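Side-chain contacts in putative transcriptional regulator (Bacillus cytotoxicus NVH 391-98, PDB 3K4H), which is a putative LacI-family transcriptional regulator that probably senses a sugar, its periplasmic-binding-protein-like part holding glucose units in a cleft: residues Glu42-Tyr47 with Lys261-Glu266; Asn113-Ala118 with Leu143-Asp148; Gln181-Leu186 with Leu205-Ala210. All coordinates share one frame; numbering follows the deposited sequence.

Contact 1 (Glu42-Tyr47 with Lys261-Glu266)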
# COMPACT_ATOMS: atom_id res chain seq x y z
N GLU A 42 19.03 0.36 19.32
CA GLU A 42 20.14 1.18 18.84
C GLU A 42 20.56 2.29 19.81
O GLU A 42 21.18 3.27 19.41
CB GLU A 42 19.74 1.79 17.51
CG GLU A 42 19.28 0.78 16.46
CD GLU A 42 20.39 -0.16 16.00
OE1 GLU A 42 21.58 0.19 16.15
OE2 GLU A 42 20.07 -1.25 15.48
N GLY A 43 20.18 2.16 21.08
CA GLY A 43 20.54 3.15 22.10
C GLY A 43 20.11 4.57 21.78
O GLY A 43 20.88 5.50 21.98
N TYR A 44 18.90 4.73 21.27
CA TYR A 44 18.31 6.04 21.08
C TYR A 44 17.29 6.28 22.18
O TYR A 44 16.61 5.36 22.61
CB TYR A 44 17.63 6.13 19.71
CG TYR A 44 18.57 6.43 18.55
CD1 TYR A 44 19.34 5.42 17.97
CD2 TYR A 44 18.69 7.73 18.03
CE1 TYR A 44 20.19 5.70 16.92
CE2 TYR A 44 19.53 8.01 16.98
CZ TYR A 44 20.28 6.99 16.42
OH TYR A 44 21.15 7.26 15.37
N ALA A 45 17.22 7.53 22.63
CA ALA A 45 16.28 7.99 23.64
C ALA A 45 15.26 8.84 22.92
O ALA A 45 15.41 9.09 21.72
CB ALA A 45 16.99 8.82 24.68
N LEU A 46 14.23 9.31 23.64
CA LEU A 46 13.13 9.97 22.98
C LEU A 46 12.96 11.37 23.52
O LEU A 46 13.47 11.71 24.59
CB LEU A 46 11.87 9.14 23.13
CG LEU A 46 11.96 7.70 22.63
CD1 LEU A 46 10.62 7.01 22.81
CD2 LEU A 46 12.48 7.56 21.17
N TYR A 47 12.27 12.21 22.75
CA TYR A 47 12.11 13.60 23.14
C TYR A 47 10.85 14.14 22.52
O TYR A 47 10.53 13.86 21.35
CB TYR A 47 13.33 14.42 22.69
CG TYR A 47 13.21 15.90 22.87
CD1 TYR A 47 13.91 16.57 23.87
CD2 TYR A 47 12.42 16.65 22.00
CE1 TYR A 47 13.80 17.95 24.01
CE2 TYR A 47 12.29 18.02 22.14
CZ TYR A 47 12.98 18.67 23.13
OH TYR A 47 12.81 20.05 23.22
N LYS A 261 17.52 6.17 8.11
CA LYS A 261 17.64 7.45 7.43
C LYS A 261 18.69 8.34 8.08
O LYS A 261 19.44 9.01 7.38
CB LYS A 261 16.29 8.16 7.45
CG LYS A 261 16.22 9.40 6.58
CD LYS A 261 14.77 9.67 6.16
CE LYS A 261 14.70 10.91 5.31
NZ LYS A 261 13.77 10.71 4.18
N VAL A 262 18.71 8.34 9.39
CA VAL A 262 19.68 9.14 10.06
C VAL A 262 21.05 8.60 10.00
O VAL A 262 21.97 9.30 9.69
CB VAL A 262 19.35 9.20 11.50
CG1 VAL A 262 20.45 9.73 12.22
CG2 VAL A 262 18.22 10.04 11.71
N GLU A 263 21.23 7.37 10.40
CA GLU A 263 22.54 6.85 10.24
C GLU A 263 23.14 6.62 8.87
O GLU A 263 24.27 6.93 8.65
CB GLU A 263 22.68 5.63 11.10
CG GLU A 263 22.43 5.99 12.49
CD GLU A 263 22.55 4.86 13.37
OE1 GLU A 263 22.76 3.77 12.88
OE2 GLU A 263 22.44 5.06 14.56
N ASN A 264 22.39 6.07 7.94
CA ASN A 264 22.98 5.94 6.63
C ASN A 264 23.29 7.17 5.86
O ASN A 264 24.27 7.29 5.17
CB ASN A 264 22.37 4.82 5.84
CG ASN A 264 22.69 3.50 6.45
OD1 ASN A 264 23.22 3.44 7.53
ND2 ASN A 264 22.38 2.43 5.76
N ALA A 265 22.37 8.08 5.92
CA ALA A 265 22.53 9.47 5.71
C ALA A 265 22.56 9.68 4.24
O ALA A 265 22.61 10.79 3.79
CB ALA A 265 23.80 9.97 6.34
N GLU A 266 22.45 8.62 3.48
CA GLU A 266 22.25 8.82 2.08
C GLU A 266 21.05 8.00 2.02
O GLU A 266 21.08 6.88 2.49
CB GLU A 266 23.37 8.19 1.31
CG GLU A 266 24.65 8.91 1.48
CD GLU A 266 25.40 9.03 0.20
OE1 GLU A 266 25.88 8.01 -0.30
OE2 GLU A 266 25.52 10.15 -0.32
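Y44 and E263 approach each other from opposite directions, and the phenol OH donates a hydrogen bond of 2.7 Å to carboxylate oxygen OE2 of E263. OE2 lies at the edge of the ring, in its plane, and also stands 3.3 Å from Y44 CE1. The phenol meets OE2 on the anti side, 19° out of the carboxylate plane, and the two flat groups are turned 37° against each other. E263 runs out from the helix with its chain extended beyond CG (chi2 -180°), which carries the carboxylate to the phenol while CG passes 3.4 Å from Y44 OH. V262 adds a small van der Waals touch, its CG1 4.1 Å from the hydroxyl oxygen OH of Y44. Y44 stands just ahead of strand 45-48, an outermost strand of the N-terminal parallel sheet; G43, with positive phi, is the C-prime residue of the Schellman motif that ends helix 27-41. E263 belongs to the last turn of helix 247-264, so one side-chain bond joins an early edge of this lobe to a helix that enters it late in the chain. K9 touches both Y44 and E263, and next door N264 packs on K256 of the second subunit. The contact is small and lies at the surface. E42 OE1 stands 5.0 Å from E263 OE1, a like charge that may slightly disfavour the ionised form of E263, though K9 would probably work the other way. The phenol's hydrogen bond may also help to stabilise the carboxylate's negative charge.

Contact 2 (Asn113-Ala118 with Leu143-Asp148). With GLC (alpha-D-glucopyranose), chain C.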
# COMPACT_ATOMS: atom_id res chain seq x y z
N ASN A 113 -0.82 2.13 7.24
CA ASN A 113 -1.59 0.98 6.87
C ASN A 113 -2.27 1.28 5.57
O ASN A 113 -2.40 2.39 5.22
CB ASN A 113 -2.69 0.71 7.83
CG ASN A 113 -2.28 0.79 9.21
OD1 ASN A 113 -2.46 1.77 9.84
ND2 ASN A 113 -1.83 -0.29 9.72
N ASP A 114 -2.71 0.29 4.84
CA ASP A 114 -3.43 0.58 3.61
C ASP A 114 -4.86 0.93 3.96
O ASP A 114 -5.79 0.13 3.76
CB ASP A 114 -3.39 -0.60 2.65
CG ASP A 114 -4.04 -0.29 1.32
OD1 ASP A 114 -4.07 -1.19 0.47
OD2 ASP A 114 -4.53 0.84 1.12
N ASN A 115 -5.02 2.13 4.52
CA ASN A 115 -6.28 2.62 5.02
C ASN A 115 -7.38 2.65 3.96
O ASN A 115 -8.54 2.40 4.27
CB ASN A 115 -6.06 4.00 5.58
CG ASN A 115 -5.49 3.95 6.96
OD1 ASN A 115 -5.97 3.18 7.79
ND2 ASN A 115 -4.46 4.76 7.22
N TYR A 116 -7.01 2.95 2.72
CA TYR A 116 -7.98 2.94 1.65
C TYR A 116 -8.62 1.57 1.56
O TYR A 116 -9.84 1.46 1.59
CB TYR A 116 -7.35 3.32 0.31
CG TYR A 116 -8.34 3.27 -0.81
CD1 TYR A 116 -9.13 4.37 -1.12
CD2 TYR A 116 -8.51 2.10 -1.56
CE1 TYR A 116 -10.05 4.30 -2.17
CE2 TYR A 116 -9.41 2.03 -2.57
CZ TYR A 116 -10.17 3.13 -2.88
OH TYR A 116 -11.07 3.02 -3.89
N THR A 117 -7.79 0.54 1.48
CA THR A 117 -8.30 -0.81 1.39
C THR A 117 -8.96 -1.32 2.67
O THR A 117 -9.93 -2.09 2.61
CB THR A 117 -7.21 -1.77 0.92
OG1 THR A 117 -6.61 -1.21 -0.26
CG2 THR A 117 -7.81 -3.13 0.59
N ALA A 118 -8.45 -0.91 3.84
CA ALA A 118 -9.08 -1.38 5.07
C ALA A 118 -10.54 -0.92 5.04
O ALA A 118 -11.43 -1.75 5.23
CB ALA A 118 -8.35 -0.91 6.29
N LEU A 143 -6.77 15.63 8.04
CA LEU A 143 -5.91 14.48 8.29
C LEU A 143 -6.03 13.43 7.20
O LEU A 143 -7.12 13.16 6.70
CB LEU A 143 -6.18 13.86 9.65
CG LEU A 143 -5.82 14.69 10.87
CD1 LEU A 143 -5.72 13.76 12.03
CD2 LEU A 143 -4.49 15.39 10.69
N LEU A 144 -4.91 12.83 6.82
CA LEU A 144 -4.99 11.97 5.67
C LEU A 144 -5.57 10.60 5.95
O LEU A 144 -6.21 10.01 5.08
CB LEU A 144 -3.67 11.94 4.92
CG LEU A 144 -3.66 13.24 4.12
CD1 LEU A 144 -2.30 13.91 4.22
CD2 LEU A 144 -4.10 13.03 2.66
N VAL A 145 -5.37 10.10 7.16
CA VAL A 145 -6.02 8.86 7.55
C VAL A 145 -7.56 8.97 7.41
O VAL A 145 -8.21 8.02 6.96
CB VAL A 145 -5.59 8.38 8.94
CG1 VAL A 145 -5.97 9.41 10.03
CG2 VAL A 145 -6.20 7.03 9.23
N THR A 146 -8.11 10.13 7.75
CA THR A 146 -9.53 10.37 7.55
C THR A 146 -9.94 10.45 6.07
O THR A 146 -10.91 9.83 5.68
CB THR A 146 -10.02 11.63 8.30
OG1 THR A 146 -9.60 11.55 9.67
CG2 THR A 146 -11.54 11.72 8.26
N ARG A 147 -9.20 11.18 5.25
CA ARG A 147 -9.55 11.27 3.85
C ARG A 147 -9.53 9.90 3.21
O ARG A 147 -10.40 9.58 2.41
CB ARG A 147 -8.58 12.18 3.09
CG ARG A 147 -9.09 13.54 2.75
CD ARG A 147 -8.27 14.05 1.57
NE ARG A 147 -8.43 15.49 1.37
CZ ARG A 147 -7.85 16.44 2.12
NH1 ARG A 147 -7.06 16.14 3.14
NH2 ARG A 147 -8.09 17.72 1.83
N ASP A 148 -8.51 9.10 3.54
CA ASP A 148 -8.34 7.79 2.94
C ASP A 148 -9.47 6.85 3.34
O ASP A 148 -10.04 6.16 2.47
CB ASP A 148 -7.03 7.15 3.38
CG ASP A 148 -5.83 7.67 2.62
OD1 ASP A 148 -4.71 7.49 3.13
OD2 ASP A 148 -5.99 8.23 1.51
C1 GLC C . -2.09 7.34 12.91
C2 GLC C . -1.36 8.42 12.14
C3 GLC C . -1.93 8.42 10.74
C4 GLC C . -1.75 7.04 10.08
C5 GLC C . -2.31 5.95 10.97
C6 GLC C . -1.96 4.61 10.37
O2 GLC C . -1.60 9.66 12.77
O3 GLC C . -1.33 9.50 10.05
O4 GLC C . -2.53 6.91 8.93
O5 GLC C . -1.85 6.08 12.31
O6 GLC C . -3.16 4.07 9.90
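N115 and V145 meet beside one glucose unit of the bound glycan: amide nitrogen ND2 of N115 lies 3.5 Å from V145 CG2, the branch set anti to the backbone N. The same ND2 donates to glucose O6 at 3.1 Å, a fairly straight bond (161°), while N115 OD1 is taken by R149, so both ends of the amide are engaged and its rotation is fixed. V145 puts CB 3.4 Å from glucose O4; N113 OD1 is also modelled as accepting from O6, at a distance too short to be trusted. Deeper between the backbones, N115 CB sits 4.0 Å from D148 CB. The carboxylate of D148 is drawn off into a salt bridge with K100. This is the sugar cleft of a periplasmic-binding-protein-like fold, where helices 115-128 and 144-159 both begin next to the ligand. D114 is the N-cap of the first, its OD2 accepting from T117 N and its OD1 from T117 OG1, both from above the carboxylate plane. Packing is looser at Y116, which is partly exposed: its CA is 3.9 Å from D148 O, and its ring, approached obliquely by that oxygen, leads out to a hydroxyl bonded to D155.

Contact 3 (Gln181-Leu186 with Leu205-Ala210)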
# COMPACT_ATOMS: atom_id res chain seq x y z
N GLN A 181 -22.34 13.27 19.66
CA GLN A 181 -22.96 14.33 18.87
C GLN A 181 -23.29 13.76 17.49
O GLN A 181 -24.31 14.10 16.89
CB GLN A 181 -22.05 15.55 18.76
CG GLN A 181 -21.61 16.15 20.11
CD GLN A 181 -20.52 17.22 19.97
OE1 GLN A 181 -19.35 16.98 20.26
NE2 GLN A 181 -20.92 18.41 19.51
N ALA A 182 -22.43 12.86 17.02
CA ALA A 182 -22.66 12.15 15.78
C ALA A 182 -23.98 11.38 15.84
O ALA A 182 -24.80 11.46 14.91
CB ALA A 182 -21.52 11.22 15.48
N VAL A 183 -24.19 10.64 16.93
CA VAL A 183 -25.41 9.87 17.08
C VAL A 183 -26.58 10.82 17.13
O VAL A 183 -27.61 10.55 16.54
CB VAL A 183 -25.35 8.94 18.31
CG1 VAL A 183 -26.71 8.48 18.72
CG2 VAL A 183 -24.49 7.72 18.00
N GLU A 184 -26.43 11.95 17.79
CA GLU A 184 -27.50 12.95 17.81
C GLU A 184 -27.85 13.37 16.38
O GLU A 184 -29.00 13.32 15.98
CB GLU A 184 -27.11 14.16 18.64
CG GLU A 184 -28.28 15.05 18.97
CD GLU A 184 -29.06 14.53 20.13
OE1 GLU A 184 -28.48 13.77 20.94
OE2 GLU A 184 -30.26 14.86 20.25
N GLU A 185 -26.84 13.76 15.62
CA GLU A 185 -27.01 14.16 14.24
C GLU A 185 -27.60 13.06 13.37
O GLU A 185 -28.59 13.26 12.68
CB GLU A 185 -25.66 14.56 13.68
CG GLU A 185 -25.39 16.04 13.65
CD GLU A 185 -24.71 16.46 12.36
OE1 GLU A 185 -24.08 15.60 11.71
OE2 GLU A 185 -24.80 17.65 12.00
N LEU A 186 -26.98 11.89 13.42
CA LEU A 186 -27.37 10.79 12.54
C LEU A 186 -28.75 10.23 12.88
O LEU A 186 -29.63 10.16 12.02
CB LEU A 186 -26.32 9.70 12.59
CG LEU A 186 -25.04 9.96 11.80
CD1 LEU A 186 -24.05 8.89 12.15
CD2 LEU A 186 -25.33 9.99 10.31
N LEU A 205 -16.80 4.06 20.76
CA LEU A 205 -17.27 3.77 22.10
C LEU A 205 -18.35 4.75 22.45
O LEU A 205 -19.33 4.39 23.11
CB LEU A 205 -16.11 3.75 23.12
CG LEU A 205 -15.28 2.47 22.94
CD1 LEU A 205 -13.94 2.56 23.62
CD2 LEU A 205 -16.04 1.20 23.37
N GLY A 206 -18.19 5.99 21.98
CA GLY A 206 -19.14 7.03 22.23
C GLY A 206 -20.41 6.81 21.45
O GLY A 206 -21.49 7.11 21.92
N VAL A 207 -20.27 6.30 20.23
CA VAL A 207 -21.41 6.06 19.38
C VAL A 207 -22.28 5.07 20.14
O VAL A 207 -23.46 5.35 20.41
CB VAL A 207 -20.97 5.58 17.95
CG1 VAL A 207 -22.07 4.86 17.21
CG2 VAL A 207 -20.49 6.78 17.10
N LEU A 208 -21.68 3.95 20.56
CA LEU A 208 -22.34 2.93 21.38
C LEU A 208 -23.10 3.47 22.58
O LEU A 208 -24.23 3.10 22.80
CB LEU A 208 -21.31 1.97 21.91
CG LEU A 208 -21.22 0.58 21.37
CD1 LEU A 208 -20.19 -0.11 22.21
CD2 LEU A 208 -22.60 -0.12 21.54
N SER A 209 -22.48 4.29 23.41
CA SER A 209 -23.19 4.72 24.59
C SER A 209 -24.36 5.60 24.17
O SER A 209 -25.42 5.54 24.77
CB SER A 209 -22.28 5.47 25.56
OG SER A 209 -20.92 5.27 25.23
N ALA A 210 -24.16 6.39 23.13
CA ALA A 210 -25.15 7.38 22.76
C ALA A 210 -26.36 6.66 22.18
O ALA A 210 -27.50 7.01 22.46
CB ALA A 210 -24.57 8.35 21.76
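The flat group that V183 touches is the backbone carbonyl of V207, whose oxygen lies 3.5 Å from methyl CG2 of V183; no aromatic ring takes part. A second carbonyl, that of L205, one turn before S209 on the same helix, is flanked on both faces by S209: the backbone N of S209 reaches it from one face and OG from the opposite one. OG donates at 2.8 Å to L205 O, tilted 26° from the carbonyl plane. The meeting itself is made by three small apolar side chains. V183 CG2 also lies alongside V207 CG1 at 3.8 Å, while the other flank of V183 bears on A210, CB to CB at 3.6 Å. With CG1 of V183 anti to the backbone N (chi1 162°), that methyl comes 3.7 Å from A210 CB, and each branch thus serves a different residue of the opposite helix. V207 and A210, three residues apart, receive V183 together. Helices 176-187 and 201-213 are successive crossover helices of the C-terminal lobe, joining strand 169-171 to 195-198 and 195-198 to 223-227. On the sheet side of the contact, A182, L186 and V207 all touch I137 of strand 134-138. Outside it, E184 forms a long, weak ion pair with K214. Cohesion across the pair is therefore apolar, resting on van der Waals contact between short, buried side chains, while the S209 bond stays within its own helix and satisfies a hydroxyl there.

Overall arrangement
Contact 1 lies at the far end of the N-terminal lobe, contact 2 near the middle of the chain at the sugar cleft, and contact 3 within the C-terminal lobe. The centres of contacts 1 and 3 are about 43 Å apart, on opposite sides of the chain's centre; contact 2 is about 28 Å from contact 1 and 22 Å from contact 3. Along the sequence, contacts 2 and 3 follow one another inside the long loop closed by contact 1, because the chain leaves the parallel sheet of strand 45-48, builds the mixed sheet and returns with helix 247-264. Contact 2 alone lies at the ligand; contacts 1 and 3 lie within separate lobes away from it.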